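Local coordinates for protein CofB (Escherichia coli, PDB 5AX6) that serves as the homotrimeric minor pilin of the CFA/III type IVb pilus of enterotoxigenic bacteria and probably takes part in pilus assembly, at residues S82-F87 against C110-I115; R89-S94 against N100-K105; K245-I250 against G256-A261; L270-G273 against S278-P281. One frame throughout, in Å; residues are numbered along the deposited sequence. Where two conformers were deposited one is given.

Overall arrangement
From the N-terminal helix the chain passes through the first strands of the pilin domain and enters the long loop between strands 75-76 and 121-130. Interaction 1 closes much of this loop. Interaction 2 is nested inside it and closes a shorter one. The Cys92-Cys110 disulfide joins the two contacts. Interaction 3 follows in series, about 26 Å from interaction 2 between centres, and closes the hairpin of strands 246-247 and 258-261 in the beta-repeat domain. Interaction 4 comes next, closing the turn between strand 267-271 and the approach to strand 282-285. Strands 258-261 and 267-271 are neighbours in one sheet, so interactions 3 and 4 touch. Both also meet other subunits of the trimer.

Interaction 1 of 4, residues S82-F87 against C110-I115; sequences STRIFF and CEEPAI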
loop_
_atom_site.group_PDB
_atom_site.type_symbol
_atom_site.label_atom_id
_atom_site.label_comp_id
_atom_site.label_asym_id
_atom_site.label_seq_id
_atom_site.Cartn_x
_atom_site.Cartn_y
_atom_site.Cartn_z
ATOM N N SER A 82 -24.008 18.546 -37.514
ATOM C CA SER A 82 -23.827 19.286 -36.269
ATOM C C SER A 82 -23.598 18.320 -35.121
ATOM O O SER A 82 -23.440 18.721 -33.961
ATOM C CB SER A 82 -25.048 20.162 -35.987
ATOM O OG SER A 82 -25.333 20.998 -37.095
ATOM N N THR A 83 -23.546 17.042 -35.471
ATOM C CA THR A 83 -23.572 15.959 -34.496
ATOM C C THR A 83 -22.503 16.064 -33.420
ATOM O O THR A 83 -22.739 15.669 -32.278
ATOM C CB THR A 83 -23.433 14.610 -35.209
ATOM O OG1 THR A 83 -24.543 14.466 -36.103
ATOM C CG2 THR A 83 -23.465 13.467 -34.190
ATOM N N ARG A 84 -21.334 16.606 -33.761
ATOM C CA ARG A 84 -20.251 16.639 -32.782
ATOM C C ARG A 84 -20.612 17.433 -31.530
ATOM O O ARG A 84 -20.138 17.118 -30.433
ATOM C CB ARG A 84 -18.960 17.206 -33.401
ATOM C CG ARG A 84 -17.734 16.861 -32.557
ATOM C CD ARG A 84 -16.414 17.409 -33.122
ATOM N NE ARG A 84 -15.275 16.902 -32.352
ATOM C CZ ARG A 84 -14.647 15.764 -32.615
ATOM N NH1 ARG A 84 -15.030 15.021 -33.647
ATOM N NH2 ARG A 84 -13.635 15.371 -31.853
ATOM N N ILE A 85 -21.458 18.448 -31.668
ATOM C CA ILE A 85 -21.779 19.284 -30.511
ATOM C C ILE A 85 -22.481 18.509 -29.402
ATOM O O ILE A 85 -22.348 18.851 -28.232
ATOM C CB ILE A 85 -22.645 20.504 -30.902
ATOM C CG1 ILE A 85 -24.086 20.094 -31.183
ATOM C CG2 ILE A 85 -22.023 21.244 -32.102
ATOM C CD1 ILE A 85 -25.032 21.271 -31.316
ATOM N N PHE A 86 -23.190 17.443 -29.750
ATOM C CA PHE A 86 -23.906 16.680 -28.723
ATOM C C PHE A 86 -23.014 15.701 -27.954
ATOM O O PHE A 86 -23.416 15.171 -26.917
ATOM C CB PHE A 86 -25.081 15.944 -29.379
ATOM C CG PHE A 86 -26.026 16.879 -30.070
ATOM C CD1 PHE A 86 -26.966 17.583 -29.336
ATOM C CD2 PHE A 86 -25.929 17.116 -31.441
ATOM C CE1 PHE A 86 -27.826 18.474 -29.957
ATOM C CE2 PHE A 86 -26.798 18.011 -32.063
ATOM C CZ PHE A 86 -27.735 18.689 -31.319
ATOM N N PHE A 87 -21.808 15.471 -28.457
ATOM C CA PHE A 87 -20.868 14.569 -27.801
ATOM C C PHE A 87 -19.645 15.307 -27.280
ATOM O O PHE A 87 -18.643 14.686 -26.912
ATOM C CB PHE A 87 -20.446 13.469 -28.761
ATOM C CG PHE A 87 -21.587 12.605 -29.176
ATOM C CD1 PHE A 87 -21.994 11.554 -28.367
ATOM C CD2 PHE A 87 -22.283 12.871 -30.346
ATOM C CE1 PHE A 87 -23.070 10.762 -28.726
ATOM C CE2 PHE A 87 -23.360 12.087 -30.722
ATOM C CZ PHE A 87 -23.761 11.026 -29.905
ATOM N N CYS A 110 -13.028 18.993 -28.340
ATOM C CA CYS A 110 -13.959 19.972 -28.875
ATOM C C CYS A 110 -13.812 20.099 -30.378
ATOM O O CYS A 110 -14.789 20.075 -31.131
ATOM C CB CYS A 110 -13.722 21.335 -28.220
ATOM S SG CYS A 110 -14.097 21.316 -26.454
ATOM N N GLU A 111 -12.567 20.233 -30.805
ATOM C CA GLU A 111 -12.265 20.379 -32.214
ATOM C C GLU A 111 -11.894 19.018 -32.776
ATOM O O GLU A 111 -11.052 18.328 -32.208
ATOM C CB GLU A 111 -11.123 21.386 -32.387
ATOM C CG GLU A 111 -10.707 21.647 -33.810
ATOM C CD GLU A 111 -9.640 22.733 -33.884
ATOM O OE1 GLU A 111 -9.372 23.379 -32.842
ATOM O OE2 GLU A 111 -9.085 22.933 -34.983
ATOM N N GLU A 112 -12.527 18.617 -33.874
ATOM C CA GLU A 112 -12.122 17.377 -34.523
ATOM C C GLU A 112 -10.647 17.455 -34.864
ATOM O O GLU A 112 -10.185 18.492 -35.339
ATOM C CB GLU A 112 -12.941 17.119 -35.787
ATOM C CG GLU A 112 -12.587 15.793 -36.480
ATOM C CD GLU A 112 -13.316 15.605 -37.799
ATOM O OE1 GLU A 112 -14.299 14.826 -37.835
ATOM O OE2 GLU A 112 -12.903 16.243 -38.797
ATOM N N PRO A 113 -9.901 16.371 -34.599
ATOM C CA PRO A 113 -8.483 16.264 -34.960
ATOM C C PRO A 113 -8.216 16.753 -36.383
ATOM O O PRO A 113 -8.850 16.298 -37.336
ATOM C CB PRO A 113 -8.206 14.768 -34.821
ATOM C CG PRO A 113 -9.096 14.360 -33.671
ATOM C CD PRO A 113 -10.360 15.204 -33.821
ATOM N N ALA A 114 -7.287 17.698 -36.497
ATOM C CA ALA A 114 -6.996 18.385 -37.753
ATOM C C ALA A 114 -6.730 17.434 -38.913
ATOM O O ALA A 114 -7.196 17.662 -40.029
ATOM C CB ALA A 114 -5.799 19.320 -37.562
ATOM N N ILE A 115 -5.991 16.366 -38.641
ATOM C CA ILE A 115 -5.597 15.424 -39.683
ATOM C C ILE A 115 -6.824 14.810 -40.366
ATOM O O ILE A 115 -6.780 14.453 -41.544
ATOM C CB ILE A 115 -4.682 14.310 -39.102
ATOM C CG1 ILE A 115 -3.960 13.543 -40.216
ATOM C CG2 ILE A 115 -5.455 13.375 -38.184
ATOM C CD1 ILE A 115 -2.746 14.255 -40.756
HETATM O O HOH W 1 -16.425 15.563 -36.128
#
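Arg84 lays one face of its guanidinium over the backbone of Glu112. Glu112 CA lies over the centre of the group, with Arg84 CZ 3.6 Å from it. The arginine reaches across because its chain is stretched from CG to NE, with CG anti to the backbone N (chi1 -163°). At the guanidinium edge, Arg84 NE makes a weak, bent bond to Cys110 O at 3.4 Å. Arg84 NH2 lies 3.8 Å from Pro113 CD and bonds to Pro109 O. Glu112 is also extended, and its side chain crosses that of Arg84 at about a right angle. Its OE1 lies 4.3 Å from Arg84 NH1, off the plane of the group, so the two charges attract without a direct bond. A water links the two groups: it accepts from Arg84 NH1 at 2.9 Å and donates to Glu112 OE1 at 2.8 Å. The direct salt bridge of NH1 goes to Glu17 on helix 4-25. The contact therefore sets a loop of the pilin domain beside its N-terminal helix. One arginine charge serves Glu17 directly and Glu112 through water, which probably favours the charged form of both acids.

Interaction 2 of 4, residues R89-S94 against N100-K105; sequences RKYCIS and NYEFSK. With ACT (acetate ion), chain B.
Arg89 NH1 gives N-H bonds to two acceptors, Glu102 OE2 and Tyr91 O. The first is a salt bridge of 2.8 Å from NH1 to OE2. The second, within the segment 89-94, is weak, at 3.3 Å from NH1 to Tyr91 O. The contact closes a short loop of the pilin domain, whose first arm is tied by Cys92 to Cys110 in a disulfide. OE2 uses its syn lone pair and lies in the guanidinium plane, but the carboxylate plane is turned 86° from it. Arg89 NE meets Asp106, so the arginine serves two acids. The other oxygen, Glu102 OE1, accepts from Tyr91 N at 2.9 Å, on the syn side and somewhat out of the carboxylate plane. It also meets the edge of the Tyr91 ring, with CD2 3.3 Å from OE1. Glu102 reaches both groups through a bend at chi2 (62°). A bond on each oxygen fixes the rotation of the carboxylate. Beside it, the backbones join through Lys90 N and Tyr101 O at 2.9 Å. The Lys90 amine goes on to the carbonyls of Thr97 and Gly99. Phe103 turns its ring edge to Arg89 N and meets the ring of Phe24 on helix 4-25. Its carbonyl oxygen touches the arginine stem, with Arg89 CD 3.3 Å from Phe103 O. The Tyr101 ring reaches an acetate, probably from the crystallisation liquor, which Ser50 and Gly51 also bind. Tyr101 OH gives the acetate O a weak hydrogen bond of 3.4 Å.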
loop_
_atom_site.group_PDB
_atom_site.type_symbol
_atom_site.label_atom_id
_atom_site.label_comp_id
_atom_site.label_asym_id
_atom_site.label_seq_id
_atom_site.Cartn_x
_atom_site.Cartn_y
_atom_site.Cartn_z
ATOM N N ARG A 89 -18.354 19.015 -24.851
ATOM C CA ARG A 89 -18.836 19.909 -23.796
ATOM C C ARG A 89 -19.589 21.115 -24.337
ATOM O O ARG A 89 -19.202 21.702 -25.347
ATOM C CB ARG A 89 -17.674 20.398 -22.936
ATOM C CG ARG A 89 -16.976 19.309 -22.132
ATOM C CD ARG A 89 -15.848 19.903 -21.281
ATOM N NE ARG A 89 -14.842 20.587 -22.100
ATOM C CZ ARG A 89 -14.695 21.910 -22.174
ATOM N NH1 ARG A 89 -15.489 22.714 -21.479
ATOM N NH2 ARG A 89 -13.749 22.434 -22.953
ATOM N N LYS A 90 -20.652 21.492 -23.641
ATOM C CA LYS A 90 -21.373 22.720 -23.953
ATOM C C LYS A 90 -20.420 23.925 -24.001
ATOM O O LYS A 90 -20.530 24.775 -24.881
ATOM C CB LYS A 90 -22.468 22.962 -22.925
ATOM C CG LYS A 90 -23.228 24.280 -23.080
ATOM C CD LYS A 90 -24.328 24.395 -22.035
ATOM C CE LYS A 90 -25.212 25.622 -22.257
ATOM N NZ LYS A 90 -26.053 25.504 -23.489
ATOM N N TYR A 91 -19.469 23.980 -23.071
ATOM C CA TYR A 91 -18.581 25.137 -23.002
ATOM C C TYR A 91 -17.252 24.890 -23.685
ATOM O O TYR A 91 -16.221 25.418 -23.270
ATOM C CB TYR A 91 -18.394 25.571 -21.541
ATOM C CG TYR A 91 -19.696 26.120 -21.029
ATOM C CD1 TYR A 91 -20.186 27.333 -21.508
ATOM C CD2 TYR A 91 -20.482 25.400 -20.131
ATOM C CE1 TYR A 91 -21.407 27.836 -21.081
ATOM C CE2 TYR A 91 -21.707 25.896 -19.695
ATOM C CZ TYR A 91 -22.158 27.116 -20.170
ATOM O OH TYR A 91 -23.364 27.615 -19.751
ATOM N N CYS A 92 -17.288 24.077 -24.738
ATOM C CA CYS A 92 -16.209 24.044 -25.716
ATOM C C CYS A 92 -15.930 25.456 -26.244
ATOM O O CYS A 92 -14.815 25.757 -26.672
ATOM C CB CYS A 92 -16.557 23.121 -26.875
ATOM S SG CYS A 92 -16.123 21.381 -26.535
ATOM N N ILE A 93 -16.958 26.302 -26.240
ATOM C CA ILE A 93 -16.764 27.747 -26.446
ATOM C C ILE A 93 -17.298 28.482 -25.222
ATOM O O ILE A 93 -18.140 27.957 -24.502
ATOM C CB ILE A 93 -17.451 28.269 -27.741
ATOM C CG1 ILE A 93 -18.956 27.966 -27.734
ATOM C CG2 ILE A 93 -16.754 27.692 -28.966
ATOM C CD1 ILE A 93 -19.688 28.315 -29.049
ATOM N N SER A 94 -16.795 29.690 -24.979
ATOM C CA SER A 94 -17.067 30.396 -23.740
ATOM C C SER A 94 -18.558 30.668 -23.541
ATOM O O SER A 94 -19.089 30.528 -22.440
ATOM C CB SER A 94 -16.274 31.716 -23.713
ATOM O OG SER A 94 -16.624 32.479 -22.577
ATOM N N ASN A 100 -26.387 20.591 -24.546
ATOM C CA ASN A 100 -27.007 20.864 -23.255
ATOM C C ASN A 100 -26.215 20.355 -22.059
ATOM O O ASN A 100 -26.632 20.547 -20.916
ATOM C CB ASN A 100 -28.415 20.265 -23.222
ATOM C CG ASN A 100 -29.414 21.093 -24.002
ATOM O OD1 ASN A 100 -29.259 22.311 -24.128
ATOM N ND2 ASN A 100 -30.443 20.442 -24.528
ATOM N N TYR A 101 -25.073 19.722 -22.317
ATOM C CA TYR A 101 -24.325 19.069 -21.256
ATOM C C TYR A 101 -22.882 19.520 -21.156
ATOM O O TYR A 101 -22.096 19.433 -22.116
ATOM C CB TYR A 101 -24.381 17.543 -21.443
ATOM C CG TYR A 101 -25.801 17.063 -21.495
ATOM C CD1 TYR A 101 -26.525 16.867 -20.327
ATOM C CD2 TYR A 101 -26.433 16.856 -22.705
ATOM C CE1 TYR A 101 -27.831 16.454 -20.366
ATOM C CE2 TYR A 101 -27.746 16.446 -22.760
ATOM C CZ TYR A 101 -28.436 16.247 -21.587
ATOM O OH TYR A 101 -29.738 15.841 -21.634
ATOM N N GLU A 102 -22.527 19.997 -19.971
ATOM C CA GLU A 102 -21.142 20.260 -19.668
ATOM C C GLU A 102 -20.525 19.021 -19.044
ATOM O O GLU A 102 -20.467 18.912 -17.819
ATOM C CB GLU A 102 -21.003 21.459 -18.720
ATOM C CG GLU A 102 -19.555 21.812 -18.389
ATOM C CD GLU A 102 -18.741 22.223 -19.615
ATOM O OE1 GLU A 102 -19.333 22.406 -20.697
ATOM O OE2 GLU A 102 -17.506 22.367 -19.499
ATOM N N PHE A 103 -20.083 18.079 -19.879
ATOM C CA PHE A 103 -19.376 16.901 -19.378
ATOM C C PHE A 103 -18.166 17.304 -18.536
ATOM O O PHE A 103 -17.481 18.275 -18.851
ATOM C CB PHE A 103 -18.958 16.004 -20.544
ATOM C CG PHE A 103 -20.086 15.705 -21.494
ATOM C CD1 PHE A 103 -21.201 15.013 -21.057
ATOM C CD2 PHE A 103 -20.041 16.135 -22.811
ATOM C CE1 PHE A 103 -22.251 14.739 -21.917
ATOM C CE2 PHE A 103 -21.088 15.862 -23.677
ATOM C CZ PHE A 103 -22.190 15.178 -23.233
ATOM N N SER A 104 -17.904 16.574 -17.453
ATOM C CA SER A 104 -16.804 16.947 -16.555
ATOM C C SER A 104 -15.455 16.670 -17.184
ATOM O O SER A 104 -14.456 17.252 -16.781
ATOM C CB SER A 104 -16.902 16.213 -15.211
ATOM O OG SER A 104 -16.797 14.813 -15.391
ATOM N N LYS A 105 -15.442 15.786 -18.176
ATOM C CA LYS A 105 -14.238 15.424 -18.912
ATOM C C LYS A 105 -14.551 15.432 -20.401
ATOM O O LYS A 105 -15.706 15.284 -20.772
ATOM C CB LYS A 105 -13.771 14.034 -18.492
ATOM C CG LYS A 105 -14.815 12.957 -18.861
ATOM C CD LYS A 105 -14.407 11.551 -18.426
ATOM C CE LYS A 105 -15.586 10.568 -18.510
ATOM N NZ LYS A 105 -15.275 9.300 -17.779
HETATM C C ACT B . -31.743 15.740 -24.788
HETATM O O ACT B . -31.985 14.853 -23.936
HETATM O OXT ACT B . -32.046 15.483 -25.991
HETATM C CH3 ACT B . -31.128 17.039 -24.356
#

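Interaction 3 of 4, residues K245-I250 against G256-A261; sequences KLCWNI and GPCLAA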
loop_
_atom_site.group_PDB
_atom_site.type_symbol
_atom_site.label_atom_id
_atom_site.label_comp_id
_atom_site.label_asym_id
_atom_site.label_seq_id
_atom_site.Cartn_x
_atom_site.Cartn_y
_atom_site.Cartn_z
ATOM N N LYS A 245 -8.333 3.879 -12.196
ATOM C CA LYS A 245 -8.208 4.187 -10.779
ATOM C C LYS A 245 -9.100 3.222 -10.026
ATOM O O LYS A 245 -9.920 2.547 -10.629
ATOM C CB LYS A 245 -8.608 5.640 -10.471
ATOM C CG LYS A 245 -10.099 5.942 -10.663
ATOM C CD LYS A 245 -10.417 7.410 -10.360
ATOM C CE LYS A 245 -11.911 7.693 -10.453
ATOM N NZ LYS A 245 -12.245 9.116 -10.133
ATOM N N LEU A 246 -8.952 3.167 -8.706
ATOM C CA LEU A 246 -9.908 2.449 -7.887
ATOM C C LEU A 246 -10.095 3.210 -6.590
ATOM O O LEU A 246 -9.111 3.507 -5.892
ATOM C CB LEU A 246 -9.446 1.008 -7.630
ATOM C CG LEU A 246 -10.403 0.199 -6.754
ATOM C CD1 LEU A 246 -11.845 0.186 -7.322
ATOM C CD2 LEU A 246 -9.880 -1.222 -6.559
ATOM N N CYS A 247 -11.346 3.544 -6.290
ATOM C CA CYS A 247 -11.699 4.264 -5.061
ATOM C C CYS A 247 -12.578 3.395 -4.179
ATOM O O CYS A 247 -13.311 2.539 -4.676
ATOM C CB CYS A 247 -12.418 5.580 -5.390
ATOM S SG CYS A 247 -11.490 6.652 -6.516
ATOM N N TRP A 248 -12.514 3.617 -2.869
ATOM C CA TRP A 248 -13.230 2.777 -1.914
ATOM C C TRP A 248 -14.459 3.519 -1.372
ATOM O O TRP A 248 -14.503 4.745 -1.392
ATOM C CB TRP A 248 -12.294 2.343 -0.769
ATOM C CG TRP A 248 -11.548 1.055 -1.076
ATOM C CD1 TRP A 248 -11.861 -0.205 -0.627
ATOM C CD2 TRP A 248 -10.409 0.898 -1.942
ATOM N NE1 TRP A 248 -10.984 -1.123 -1.146
ATOM C CE2 TRP A 248 -10.074 -0.472 -1.944
ATOM C CE3 TRP A 248 -9.630 1.788 -2.699
ATOM C CZ2 TRP A 248 -8.999 -0.985 -2.689
ATOM C CZ3 TRP A 248 -8.554 1.276 -3.435
ATOM C CH2 TRP A 248 -8.246 -0.094 -3.417
ATOM N N ASN A 249 -15.459 2.770 -0.918
ATOM C CA ASN A 249 -16.688 3.361 -0.388
ATOM C C ASN A 249 -16.649 3.554 1.121
ATOM O O ASN A 249 -15.968 2.823 1.830
ATOM C CB ASN A 249 -17.905 2.480 -0.694
ATOM C CG ASN A 249 -18.227 2.383 -2.170
ATOM O OD1 ASN A 249 -18.062 3.340 -2.938
ATOM N ND2 ASN A 249 -18.745 1.224 -2.568
ATOM N N ILE A 250 -17.424 4.526 1.589
ATOM C CA ILE A 250 -17.767 4.697 3.002
ATOM C C ILE A 250 -19.272 4.962 3.090
ATOM O O ILE A 250 -19.766 5.860 2.410
ATOM C CB ILE A 250 -17.031 5.881 3.645
ATOM C CG1 ILE A 250 -15.522 5.757 3.453
ATOM C CG2 ILE A 250 -17.395 5.997 5.125
ATOM C CD1 ILE A 250 -14.766 6.999 3.884
ATOM N N GLY A 256 -14.230 7.205 -0.099
ATOM C CA GLY A 256 -12.964 6.774 0.469
ATOM C C GLY A 256 -11.805 7.079 -0.460
ATOM O O GLY A 256 -11.998 7.663 -1.524
ATOM N N PRO A 257 -10.593 6.672 -0.060
ATOM C CA PRO A 257 -9.346 6.965 -0.780
ATOM C C PRO A 257 -9.316 6.330 -2.157
ATOM O O PRO A 257 -10.070 5.382 -2.414
ATOM C CB PRO A 257 -8.262 6.354 0.113
ATOM C CG PRO A 257 -8.913 6.168 1.453
ATOM C CD PRO A 257 -10.352 5.894 1.167
ATOM N N CYS A 258 -8.449 6.851 -3.019
ATOM C CA CYS A 258 -8.285 6.333 -4.377
ATOM C C CYS A 258 -6.843 5.953 -4.634
ATOM O O CYS A 258 -5.934 6.616 -4.142
ATOM C CB CYS A 258 -8.722 7.367 -5.410
ATOM S SG CYS A 258 -10.434 7.861 -5.230
ATOM N N LEU A 259 -6.657 4.886 -5.404
ATOM C CA LEU A 259 -5.359 4.490 -5.931
ATOM C C LEU A 259 -5.329 4.630 -7.455
ATOM O O LEU A 259 -6.247 4.178 -8.135
ATOM C CB LEU A 259 -5.042 3.042 -5.558
ATOM C CG LEU A 259 -4.684 2.709 -4.121
ATOM C CD1 LEU A 259 -4.608 1.184 -3.977
ATOM C CD2 LEU A 259 -3.344 3.366 -3.748
ATOM N N ALA A 260 -4.262 5.225 -7.978
ATOM C CA ALA A 260 -4.059 5.330 -9.420
ATOM C C ALA A 260 -2.569 5.346 -9.714
ATOM O O ALA A 260 -1.772 5.732 -8.859
ATOM C CB ALA A 260 -4.721 6.576 -9.974
ATOM N N ALA A 261 -2.194 4.941 -10.924
ATOM C CA ALA A 261 -0.788 4.928 -11.318
ATOM C C ALA A 261 -0.334 6.320 -11.749
ATOM O O ALA A 261 -1.107 7.056 -12.344
ATOM C CB ALA A 261 -0.571 3.945 -12.443
#
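Cys247 and Cys258 are joined by a disulfide of 2.1 Å between their SG atoms. Both sulfurs stand anti to their carbonyl carbons, and the S-S torsion of 111° is right-handed. The backbones run antiparallel beneath it. Leu246 and Leu259 form the hydrogen-bonded pair: Leu246 N meets Leu259 O, and Leu259 N meets Leu246 O, each at 2.9 Å. Cys247 and Cys258 are the non-hydrogen-bonded pair next to it. Trp248 N bonds to Pro257 O at 3.0 Å, and Gly256 N to Trp248 O at 2.8 Å. This is a disulfide-bridged beta hairpin, the first in the beta-repeat domain, and strand 267-271 continues its sheet. The leucines lie on the face away from the sulfurs. There the packing is close: Leu246 CG sits over one face of the Trp248 ring, and Trp248 CH2 is 3.9 Å from Leu259 CD1. The indole NE1 bonds to Leu259 O of the second subunit. Leu259 O of this chain accepts the indole N-H of Trp248 of the third subunit, as well as Leu246 N, so two donors grip it. The Lys245 end is looser and partly exposed. The lysine was modelled in two conformers, and it makes its contact near CB. Lys245 CB touches Leu259 O at 3.6 Å and Ala260 CB at 4.0 Å.

Interaction 4 of 4, residues L270-G273 against S278-P281; sequences LTKG and SNEP
Pro281 overlaps the Leu270 side chain through its ring carbon CB. Leu270 CG and Leu270 CD2 both lie 4.0 Å from Pro281 CB. Leucine and proline lie alongside each other, running in opposing senses. Leu270 meets the ring this way because its CG stands anti to the backbone N (chi1 178°). Next along the chain, the Lys272 chain runs roughly perpendicular to the Asn279 side chain. The lysine contributes its methylenes rather than its amine: Lys272 CD is 3.4 Å from Asn279 OD1 and 3.6 Å from Asn279 CG. The amide, with CG anti to its own N (chi1 -177°), is swung over this aliphatic stem. No direct hydrogen bond crosses between the two segments. One water does the joining instead. It accepts from Lys272 N at 2.9 Å and donates to Asn279 OD1 at 2.8 Å. The contact closes the turn after strand 267-271 in the beta-repeat domain and leads the chain into strand 282-285. It also lies at the trimer interface. Leu270 pairs in parallel with a strand of the third subunit, and Asn279 ND2 bonds to Leu287 O of that subunit. Asn266 of the second subunit bonds to Ser278 O and Glu280 N. Within the chain, then, the two arms meet through van der Waals packing and one bridging water. The Asn279 amide is satisfied on both ends, the oxygen by that water and the nitrogen by a neighbouring subunit, so its orientation probably depends on trimer assembly.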
loop_
_atom_site.group_PDB
_atom_site.type_symbol
_atom_site.label_atom_id
_atom_site.label_comp_id
_atom_site.label_asym_id
_atom_site.label_seq_id
_atom_site.Cartn_x
_atom_site.Cartn_y
_atom_site.Cartn_z
ATOM N N LEU A 270 -1.689 7.002 -3.728
ATOM C CA LEU A 270 -2.846 7.098 -2.857
ATOM C C LEU A 270 -3.221 8.559 -2.634
ATOM O O LEU A 270 -2.369 9.363 -2.258
ATOM C CB LEU A 270 -2.542 6.432 -1.514
ATOM C CG LEU A 270 -3.638 6.491 -0.452
ATOM C CD1 LEU A 270 -4.803 5.612 -0.865
ATOM C CD2 LEU A 270 -3.092 6.082 0.926
ATOM N N THR A 271 -4.489 8.898 -2.864
ATOM C CA THR A 271 -4.990 10.259 -2.602
ATOM C C THR A 271 -6.261 10.194 -1.764
ATOM O O THR A 271 -6.933 9.151 -1.703
ATOM C CB THR A 271 -5.278 11.041 -3.908
ATOM O OG1 THR A 271 -6.101 10.248 -4.782
ATOM C CG2 THR A 271 -3.990 11.378 -4.622
ATOM N N LYS A 272 -6.605 11.309 -1.127
ATOM C CA LYS A 272 -7.729 11.333 -0.193
ATOM C C LYS A 272 -9.064 11.136 -0.907
ATOM O O LYS A 272 -9.187 11.399 -2.100
ATOM C CB LYS A 272 -7.768 12.650 0.584
ATOM C CG LYS A 272 -8.155 13.841 -0.277
ATOM C CD LYS A 272 -8.427 15.059 0.586
ATOM C CE LYS A 272 -8.815 16.250 -0.264
ATOM N NZ LYS A 272 -10.061 15.980 -1.024
ATOM N N GLY A 273 -10.058 10.667 -0.162
ATOM C CA GLY A 273 -11.390 10.495 -0.707
ATOM C C GLY A 273 -12.205 11.759 -0.519
ATOM O O GLY A 273 -11.839 12.634 0.273
ATOM N N SER A 278 -10.086 16.174 6.368
ATOM C CA SER A 278 -8.697 16.589 6.304
ATOM C C SER A 278 -8.051 15.927 5.084
ATOM O O SER A 278 -8.606 14.985 4.526
ATOM C CB SER A 278 -7.971 16.210 7.597
ATOM O OG SER A 278 -6.724 16.868 7.694
ATOM N N ASN A 279 -6.901 16.431 4.650
ATOM C CA ASN A 279 -6.201 15.850 3.507
ATOM C C ASN A 279 -4.959 15.127 3.998
ATOM O O ASN A 279 -3.862 15.677 3.960
ATOM C CB ASN A 279 -5.847 16.941 2.486
ATOM C CG ASN A 279 -5.175 16.397 1.234
ATOM O OD1 ASN A 279 -5.030 15.184 1.051
ATOM N ND2 ASN A 279 -4.770 17.304 0.352
ATOM N N GLU A 280 -5.141 13.904 4.493
ATOM C CA GLU A 280 -4.031 13.143 5.074
ATOM C C GLU A 280 -4.177 11.667 4.714
ATOM O O GLU A 280 -4.548 10.845 5.551
ATOM C CB GLU A 280 -3.972 13.340 6.600
ATOM C CG GLU A 280 -3.576 14.761 7.018
ATOM C CD GLU A 280 -3.460 14.961 8.533
ATOM O OE1 GLU A 280 -3.917 14.094 9.316
ATOM O OE2 GLU A 280 -2.895 15.999 8.941
ATOM N N PRO A 281 -3.888 11.332 3.452
ATOM C CA PRO A 281 -4.135 9.961 2.987
ATOM C C PRO A 281 -3.245 8.983 3.726
ATOM O O PRO A 281 -2.088 9.295 4.013
ATOM C CB PRO A 281 -3.782 10.023 1.499
ATOM C CG PRO A 281 -2.828 11.169 1.387
ATOM C CD PRO A 281 -3.297 12.175 2.403
HETATM O O HOH W 2 -4.768 13.579 -1.245
#